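Local structure of Nrps/pks (Streptomyces albus, 4OPF) at residues Q80-L83 / L84-E87; D100-G104 / R105-V109; S299-P302 / D303-L307; Q335-E338 / G339-G342. The protein probably serves as a thiolase-fold ketosynthase domain in the "AT-less" type I polyketide synthase that assembles oxazolomycin, handling acyl chains in that pathway. All coordinates share one frame; numbering follows the deposited sequence.

Contact 1 (Q80-L83 / L84-E87)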
loop_
_atom_site.group_PDB
_atom_site.type_symbol
_atom_site.label_atom_id
_atom_site.label_comp_id
_atom_site.label_asym_id
_atom_site.label_seq_id
_atom_site.Cartn_x
_atom_site.Cartn_y
_atom_site.Cartn_z
ATOM N N GLN A 80 16.341 12.248 -1.933
ATOM C CA GLN A 80 14.962 12.137 -2.405
ATOM C C GLN A 80 14.002 12.618 -1.329
ATOM O O GLN A 80 12.965 13.186 -1.647
ATOM C CB GLN A 80 14.640 10.695 -2.802
ATOM C CG GLN A 80 15.514 10.130 -3.922
ATOM C CD GLN A 80 15.139 8.697 -4.299
ATOM O OE1 GLN A 80 14.843 8.434 -5.449
ATOM N NE2 GLN A 80 15.173 7.757 -3.324
ATOM N N ALA A 81 14.346 12.416 -0.049
ATOM C CA ALA A 81 13.468 12.818 1.010
ATOM C C ALA A 81 13.445 14.350 1.115
ATOM O O ALA A 81 12.377 14.960 1.300
ATOM C CB ALA A 81 13.877 12.175 2.329
ATOM N N LEU A 82 14.594 14.979 0.991
ATOM C CA LEU A 82 14.671 16.431 1.055
ATOM C C LEU A 82 13.927 17.074 -0.111
ATOM O O LEU A 82 13.246 18.063 0.062
ATOM C CB LEU A 82 16.105 16.887 1.027
ATOM C CG LEU A 82 16.938 16.335 2.185
ATOM C CD1 LEU A 82 18.411 16.651 2.051
ATOM C CD2 LEU A 82 16.440 16.988 3.446
ATOM N N LEU A 83 14.049 16.498 -1.300
ATOM C CA LEU A 83 13.342 16.997 -2.439
ATOM C C LEU A 83 11.834 16.872 -2.284
ATOM O O LEU A 83 11.104 17.758 -2.694
ATOM C CB LEU A 83 13.788 16.209 -3.656
ATOM C CG LEU A 83 13.265 16.592 -5.019
ATOM C CD1 LEU A 83 13.555 18.022 -5.316
ATOM C CD2 LEU A 83 13.887 15.692 -6.092
ATOM N N LEU A 84 11.362 15.752 -1.756
ATOM C CA LEU A 84 9.938 15.572 -1.486
ATOM C C LEU A 84 9.402 16.591 -0.485
ATOM O O LEU A 84 8.260 17.038 -0.598
ATOM C CB LEU A 84 9.657 14.196 -0.916
ATOM C CG LEU A 84 9.482 13.123 -1.951
ATOM C CD1 LEU A 84 9.298 11.818 -1.183
ATOM C CD2 LEU A 84 8.253 13.361 -2.846
ATOM N N LEU A 85 10.192 16.916 0.538
ATOM C CA LEU A 85 9.769 17.947 1.495
ATOM C C LEU A 85 9.499 19.307 0.794
ATOM O O LEU A 85 8.467 19.939 1.024
ATOM C CB LEU A 85 10.829 18.147 2.602
ATOM C CG LEU A 85 10.831 17.031 3.654
ATOM C CD1 LEU A 85 12.084 17.119 4.500
ATOM C CD2 LEU A 85 9.625 17.192 4.562
ATOM N N GLU A 86 10.421 19.713 -0.060
ATOM C CA GLU A 86 10.249 20.954 -0.838
ATOM C C GLU A 86 9.043 20.860 -1.721
ATOM O O GLU A 86 8.225 21.773 -1.751
ATOM C CB GLU A 86 11.418 21.279 -1.780
ATOM C CG GLU A 86 12.645 21.783 -1.152
ATOM C CD GLU A 86 13.689 22.318 -2.152
ATOM O OE1 GLU A 86 13.488 22.305 -3.407
ATOM O OE2 GLU A 86 14.758 22.756 -1.654
ATOM N N GLU A 87 8.978 19.811 -2.505
ATOM C CA GLU A 87 7.879 19.740 -3.469
ATOM C C GLU A 87 6.524 19.581 -2.812
ATOM O O GLU A 87 5.534 20.024 -3.363
ATOM C CB GLU A 87 8.080 18.631 -4.456
ATOM C CG GLU A 87 9.207 18.928 -5.401
ATOM C CD GLU A 87 8.939 20.172 -6.270
ATOM O OE1 GLU A 87 7.780 20.456 -6.720
ATOM O OE2 GLU A 87 9.922 20.871 -6.486
#
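Four successive backbone hydrogen bonds join Q80-L83 to L84-E87, each from an amide to the carbonyl four residues earlier. L84 N reaches Q80 O at 3.0 Å and L85 N reaches A81 O at 3.0 Å. The bond from E86 N to L82 O is longer, 3.3 Å, while E87 N to L83 O returns to 3.0 Å and is nearly straight (168°). This regular alpha-helical pattern belongs to the buried first half of helix 79-95, which packs against strands 181-188 and 226-234 and helix 138-147.

Apolar contact between the side chains is light: L82 CD2 and L85 CD1 approach to 4.5 Å, whereas L84 CG rests against Q80 O at 3.5 Å. L84 CG lies beside its own backbone N (chi1 -85°), and this leads the side chain back along the preceding turn, towards A185 and V187.

The polar ends leave the helix for other partners. Q80 NE2 bonds R114 O and Q80 OE1 accepts from L189 N. Both E86 and E87 form salt bridges with R17; E86 also pairs with R428, and E87 OE1 is hydrogen-bonded to S15 OG.

Contact 2 (D100-G104 / R105-V109)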
loop_
_atom_site.group_PDB
_atom_site.type_symbol
_atom_site.label_atom_id
_atom_site.label_comp_id
_atom_site.label_asym_id
_atom_site.label_seq_id
_atom_site.Cartn_x
_atom_site.Cartn_y
_atom_site.Cartn_z
ATOM N N ASP A 100 0.348 25.351 8.360
ATOM C CA ASP A 100 -0.433 25.467 9.594
ATOM C C ASP A 100 -1.903 25.100 9.434
ATOM O O ASP A 100 -2.508 24.649 10.371
ATOM C CB ASP A 100 -0.374 26.898 10.165
ATOM C CG ASP A 100 0.826 27.120 11.048
ATOM O OD1 ASP A 100 1.707 26.214 11.135
ATOM O OD2 ASP A 100 0.908 28.214 11.648
ATOM N N GLU A 101 -2.485 25.317 8.277
ATOM C CA GLU A 101 -3.855 24.883 8.053
ATOM C C GLU A 101 -3.992 23.348 7.893
ATOM O O GLU A 101 -5.110 22.843 7.890
ATOM C CB GLU A 101 -4.411 25.508 6.782
ATOM C CG GLU A 101 -4.508 27.039 6.800
ATOM C CD GLU A 101 -5.029 27.601 5.455
ATOM O OE1 GLU A 101 -6.279 27.647 5.276
ATOM O OE2 GLU A 101 -4.205 27.938 4.557
ATOM N N LEU A 102 -2.894 22.624 7.667
ATOM C CA LEU A 102 -2.976 21.201 7.353
ATOM C C LEU A 102 -2.491 20.356 8.523
ATOM O O LEU A 102 -2.746 19.152 8.619
ATOM C CB LEU A 102 -2.203 20.897 6.079
ATOM C CG LEU A 102 -2.767 21.541 4.822
ATOM C CD1 LEU A 102 -1.991 21.095 3.621
ATOM C CD2 LEU A 102 -4.208 21.195 4.568
ATOM N N LYS A 103 -1.824 20.985 9.452
ATOM C CA LYS A 103 -1.226 20.218 10.521
ATOM C C LYS A 103 -2.261 19.600 11.461
ATOM O O LYS A 103 -3.311 20.161 11.746
ATOM C CB LYS A 103 -0.165 21.040 11.244
ATOM C CG LYS A 103 -0.615 21.991 12.262
ATOM C CD LYS A 103 0.533 22.970 12.652
ATOM C CE LYS A 103 1.860 22.293 12.995
ATOM N NZ LYS A 103 1.769 21.296 14.117
ATOM N N GLY A 104 -2.022 18.363 11.823
ATOM C CA GLY A 104 -2.956 17.682 12.667
ATOM C C GLY A 104 -4.089 17.060 11.919
ATOM O O GLY A 104 -4.859 16.369 12.523
ATOM N N ARG A 105 -4.178 17.213 10.601
ATOM C CA ARG A 105 -5.355 16.695 9.915
ATOM C C ARG A 105 -5.196 15.261 9.431
ATOM O O ARG A 105 -4.089 14.754 9.325
ATOM C CB ARG A 105 -5.716 17.634 8.768
ATOM C CG ARG A 105 -6.197 18.992 9.306
ATOM C CD ARG A 105 -6.603 19.943 8.191
ATOM N NE ARG A 105 -7.969 19.612 7.830
ATOM C CZ ARG A 105 -9.071 20.106 8.409
ATOM N NH1 ARG A 105 -10.233 19.636 8.007
ATOM N NH2 ARG A 105 -9.007 21.053 9.315
ATOM N N GLY A 106 -6.320 14.616 9.150
ATOM C CA GLY A 106 -6.354 13.220 8.680
ATOM C C GLY A 106 -6.002 13.082 7.214
ATOM O O GLY A 106 -6.838 12.745 6.396
ATOM N N ILE A 107 -4.772 13.383 6.898
ATOM C CA ILE A 107 -4.301 13.443 5.537
ATOM C C ILE A 107 -3.299 12.298 5.337
ATOM O O ILE A 107 -2.338 12.214 6.054
ATOM C CB ILE A 107 -3.658 14.825 5.265
ATOM C CG1 ILE A 107 -4.747 15.904 5.481
ATOM C CG2 ILE A 107 -3.058 14.868 3.882
ATOM C CD1 ILE A 107 -4.311 17.275 5.074
ATOM N N GLY A 108 -3.564 11.419 4.378
ATOM C CA GLY A 108 -2.664 10.311 4.094
ATOM C C GLY A 108 -1.560 10.753 3.155
ATOM O O GLY A 108 -1.685 11.765 2.459
ATOM N N VAL A 109 -0.453 10.038 3.207
ATOM C CA VAL A 109 0.707 10.273 2.394
ATOM C C VAL A 109 1.066 8.960 1.701
ATOM O O VAL A 109 1.288 7.940 2.340
ATOM C CB VAL A 109 1.872 10.706 3.258
ATOM C CG1 VAL A 109 3.163 10.873 2.455
ATOM C CG2 VAL A 109 1.543 11.994 3.960
HETATM O O HOH W 1 -6.793 22.173 10.788
#
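R105 CG lies beside its own backbone N (chi1 -67°), and after an extended step the chain bends at chi3 (83°), which folds the arginine back over the turn and sets CD 3.3 Å from E101 O. The turn is a type II beta turn from L102 to R105, in the loop that delivers the chain from helix 79-95 to strand 107-112. It is closed by R105 N donating to L102 O at 3.1 Å (152°). G104 takes its third position with a positive phi, where a CB would press on the carbonyl oxygen of K103. Directly afterwards G106 centres an inverse gamma turn, marked by a weak bond of 2.9 Å from I107 N to R105 O.

Beside the turn, L102 CD2 meets I107 CD1 at 4.0 Å with the two side chains crossing at about a right angle. This small apolar contact is extended by Y97 beside L102 and L149 beside I107. The polar ends at the surface look elsewhere: R105 NH1 forms a salt bridge with E180, and E101 pairs with R418 and with the amide of A98. One water also links the guanidinium to E101, the residue just before the turn. It lies in the guanidinium plane at its edge, accepts from R105 NH2 at 2.9 Å and donates weakly to E101 O at 3.4 Å.

Contact 3 (S299-P302 / D303-L307)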
loop_
_atom_site.group_PDB
_atom_site.type_symbol
_atom_site.label_atom_id
_atom_site.label_comp_id
_atom_site.label_asym_id
_atom_site.label_seq_id
_atom_site.Cartn_x
_atom_site.Cartn_y
_atom_site.Cartn_z
ATOM N N SER A 299 10.083 -0.765 -26.848
ATOM C CA SER A 299 10.554 -1.986 -27.404
ATOM C C SER A 299 9.393 -2.550 -28.227
ATOM O O SER A 299 8.230 -2.427 -27.841
ATOM C CB SER A 299 10.972 -2.900 -26.263
ATOM O OG SER A 299 11.694 -3.975 -26.788
ATOM N N GLN A 300 9.701 -3.089 -29.391
ATOM C CA GLN A 300 8.716 -3.433 -30.401
ATOM C C GLN A 300 7.599 -4.334 -29.889
ATOM O O GLN A 300 6.417 -4.081 -30.132
ATOM C CB GLN A 300 9.425 -4.144 -31.569
ATOM C CG GLN A 300 8.535 -4.917 -32.543
ATOM C CD GLN A 300 8.051 -4.087 -33.735
ATOM O OE1 GLN A 300 6.863 -3.771 -33.828
ATOM N NE2 GLN A 300 8.963 -3.762 -34.670
ATOM N N ILE A 301 7.960 -5.413 -29.228
ATOM C CA ILE A 301 6.929 -6.381 -28.806
ATOM C C ILE A 301 5.969 -5.846 -27.753
ATOM O O ILE A 301 4.761 -5.928 -27.949
ATOM C CB ILE A 301 7.569 -7.697 -28.385
ATOM C CG1 ILE A 301 7.761 -8.489 -29.658
ATOM C CG2 ILE A 301 6.740 -8.503 -27.378
ATOM C CD1 ILE A 301 8.908 -9.422 -29.517
ATOM N N PRO A 302 6.488 -5.268 -26.668
ATOM C CA PRO A 302 5.538 -4.703 -25.722
ATOM C C PRO A 302 4.806 -3.490 -26.287
ATOM O O PRO A 302 3.652 -3.299 -25.965
ATOM C CB PRO A 302 6.385 -4.324 -24.513
ATOM C CG PRO A 302 7.787 -4.541 -24.912
ATOM C CD PRO A 302 7.832 -5.415 -26.109
ATOM N N ASP A 303 5.439 -2.694 -27.152
ATOM C CA ASP A 303 4.764 -1.538 -27.698
ATOM C C ASP A 303 3.606 -1.969 -28.600
ATOM O O ASP A 303 2.514 -1.388 -28.584
ATOM C CB ASP A 303 5.742 -0.691 -28.504
ATOM C CG ASP A 303 6.733 0.126 -27.616
ATOM O OD1 ASP A 303 6.551 0.224 -26.377
ATOM O OD2 ASP A 303 7.711 0.663 -28.207
ATOM N N LEU A 304 3.845 -2.977 -29.416
ATOM C CA LEU A 304 2.795 -3.491 -30.268
ATOM C C LEU A 304 1.641 -4.078 -29.454
ATOM O O LEU A 304 0.477 -3.876 -29.750
ATOM C CB LEU A 304 3.373 -4.566 -31.169
ATOM C CG LEU A 304 2.376 -5.231 -32.096
ATOM C CD1 LEU A 304 1.811 -4.183 -33.051
ATOM C CD2 LEU A 304 3.040 -6.400 -32.834
ATOM N N ILE A 305 1.981 -4.841 -28.435
ATOM C CA ILE A 305 0.989 -5.379 -27.521
ATOM C C ILE A 305 0.152 -4.261 -26.916
ATOM O O ILE A 305 -1.108 -4.351 -26.871
ATOM C CB ILE A 305 1.655 -6.241 -26.440
ATOM C CG1 ILE A 305 2.044 -7.580 -27.088
ATOM C CG2 ILE A 305 0.741 -6.403 -25.230
ATOM C CD1 ILE A 305 2.979 -8.410 -26.247
ATOM N N GLU A 306 0.826 -3.204 -26.491
ATOM C CA GLU A 306 0.116 -2.082 -25.906
ATOM C C GLU A 306 -0.865 -1.456 -26.870
ATOM O O GLU A 306 -1.997 -1.154 -26.484
ATOM C CB GLU A 306 1.040 -0.999 -25.305
ATOM C CG GLU A 306 0.197 0.126 -24.734
ATOM C CD GLU A 306 0.941 1.267 -23.982
ATOM O OE1 GLU A 306 2.170 1.471 -24.262
ATOM O OE2 GLU A 306 0.248 1.981 -23.143
ATOM N N LEU A 307 -0.434 -1.200 -28.095
ATOM C CA LEU A 307 -1.312 -0.561 -29.085
ATOM C C LEU A 307 -2.556 -1.427 -29.424
ATOM O O LEU A 307 -3.648 -0.933 -29.528
ATOM C CB LEU A 307 -0.547 -0.298 -30.376
ATOM C CG LEU A 307 0.543 0.778 -30.288
ATOM C CD1 LEU A 307 1.172 0.872 -31.649
ATOM C CD2 LEU A 307 0.055 2.142 -29.902
#
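D303 N donates to S299 O at 2.9 Å in the first bond of helix 300-314, and the donor lies almost in line with the carbonyl (C=O...N 168°). The D303 side chain turns back towards the same residue: with CG beside the backbone N (chi1 -75°), OD2 comes within 3.1 Å of S299 N, although the bond is weak because the N-H points well off it (122°). Firmer partners are the amides of G298, which donates to OD1, and of F214, which donates to OD2. The carboxylate thus gathers backbone N-H groups beside the start of the helix, a setting that would probably stabilise its negative charge. S299 holds the N-cap position, yet its own hydroxyl makes no capping bond.

Further bonds continue the helix, L304 N to Q300 O at 2.9 Å, I305 N to I301 O at 3.0 Å and E306 N to P302 O at 2.9 Å. P302, which lacks an amide hydrogen, sits in the first turn, where helical N-H groups have no carbonyl of a preceding turn to reach. Q300 OE1 is buried here without a polar partner in the model.

The apolar side-chain pair across the two segments is I301 CG2 against I305 CD1 at 3.9 Å. E306, extended beyond CG, sends both carboxylate oxygens to the amides of N295 and A296. The helix connects strands 291-293 and 322-325 in a beta-alpha-beta unit; I305 leans on helix 268-282, and E306 packs against that helix and strand 390-396.

Contact 4 (Q335-E338 / G339-G342)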
loop_
_atom_site.group_PDB
_atom_site.type_symbol
_atom_site.label_atom_id
_atom_site.label_comp_id
_atom_site.label_asym_id
_atom_site.label_seq_id
_atom_site.Cartn_x
_atom_site.Cartn_y
_atom_site.Cartn_z
ATOM N N GLN A 335 11.737 6.406 -13.904
ATOM C CA GLN A 335 11.551 5.250 -13.039
ATOM C C GLN A 335 10.298 5.392 -12.117
ATOM O O GLN A 335 9.185 5.517 -12.622
ATOM C CB GLN A 335 12.839 5.008 -12.251
ATOM C CG GLN A 335 14.101 5.248 -13.058
ATOM C CD GLN A 335 14.388 4.121 -14.021
ATOM O OE1 GLN A 335 14.435 2.958 -13.618
ATOM N NE2 GLN A 335 14.591 4.453 -15.309
ATOM N N CYS A 336 10.463 5.460 -10.777
ATOM C CA CYS A 336 9.294 5.525 -9.845
ATOM C C CYS A 336 8.469 6.761 -10.027
ATOM O O CYS A 336 7.324 6.804 -9.689
ATOM C CB CYS A 336 9.742 5.362 -8.348
ATOM S SG CYS A 336 10.475 3.711 -8.035
ATOM N N ALA A 337 9.065 7.816 -10.514
ATOM C CA ALA A 337 8.300 9.005 -10.827
ATOM C C ALA A 337 7.615 9.014 -12.228
ATOM O O ALA A 337 7.054 10.041 -12.630
ATOM C CB ALA A 337 9.233 10.215 -10.721
ATOM N N GLU A 338 7.696 7.931 -12.993
ATOM C CA GLU A 338 7.199 7.953 -14.405
ATOM C C GLU A 338 5.718 8.214 -14.427
ATOM O O GLU A 338 5.217 9.031 -15.260
ATOM C CB GLU A 338 7.491 6.624 -15.171
ATOM C CG GLU A 338 6.862 6.508 -16.586
ATOM C CD GLU A 338 5.647 5.557 -16.680
ATOM O OE1 GLU A 338 4.490 6.000 -16.483
ATOM O OE2 GLU A 338 5.823 4.355 -16.985
ATOM N N GLY A 339 5.007 7.476 -13.577
ATOM C CA GLY A 339 3.585 7.619 -13.521
ATOM C C GLY A 339 3.199 9.025 -13.136
ATOM O O GLY A 339 2.166 9.539 -13.587
ATOM N N ILE A 340 3.997 9.658 -12.268
ATOM C CA ILE A 340 3.550 10.927 -11.731
ATOM C C ILE A 340 3.833 11.992 -12.796
ATOM O O ILE A 340 3.077 12.927 -12.891
ATOM C CB ILE A 340 4.149 11.305 -10.320
ATOM C CG1 ILE A 340 3.305 12.408 -9.696
ATOM C CG2 ILE A 340 5.541 11.811 -10.417
ATOM C CD1 ILE A 340 2.005 11.856 -9.197
ATOM N N ALA A 341 4.893 11.850 -13.577
ATOM C CA ALA A 341 5.133 12.731 -14.717
ATOM C C ALA A 341 4.020 12.679 -15.762
ATOM O O ALA A 341 3.570 13.710 -16.266
ATOM C CB ALA A 341 6.444 12.401 -15.361
ATOM N N GLY A 342 3.528 11.476 -16.015
ATOM C CA GLY A 342 2.420 11.259 -16.876
ATOM C C GLY A 342 1.129 11.814 -16.365
ATOM O O GLY A 342 0.415 12.432 -17.122
HETATM O O HOH W 2 5.339 5.953 -11.271
#
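A337 and I340 meet at the start of helix 338-352, where a short 3-10 segment, C336-A337, runs into the alpha-helix. The tight part centres on A337 O. It accepts from A341 N at 3.0 Å (164°) and, weakly, from I340 N at 3.1 Å, so a single carbonyl serves two successive amides at the change from one helical form to the other. I340 CG2 presses on the same oxygen at 3.2 Å, because chi1 of -163° places this methyl between the backbone N and the carbonyl carbon; it also touches A337 CB at 4.0 Å. The next bond of the helix is G342 N to E338 O at 3.1 Å.

The other side of the turn is less directly bonded and holds one buried water. The E338 chain bends at chi2 and brings OE1 near G339 N, but the angle is too poor for a hydrogen bond. OE2 makes a weak bond to S395 OG, and the side chain touches C160 and K328. What satisfies the G339 amide is the water: it accepts from G339 N at 2.8 Å and donates to C336 O at 2.7 Å, bridging the first carbonyl of the 3-10 segment to the helix.

The four contacts follow one another along a single ketosynthase chain, contacts 1 and 2 in the N-terminal sequence family and contacts 3 and 4 in the C-terminal one. Helix 79-95, which carries contact 1, precedes strand 107-112, into which contact 2 leads; their centres are 17 Å apart. Contact 4 is the most central, about 5 Å from the chain's centre, and lies 15 Å from contact 1 and 19 Å from contact 3, centre to centre. Contact 3 lies across the chain's centre from contacts 1 and 2, 34 and 42 Å from them. None touches another; the large mixed sheet, with contributions from both sequence families, connects their surroundings.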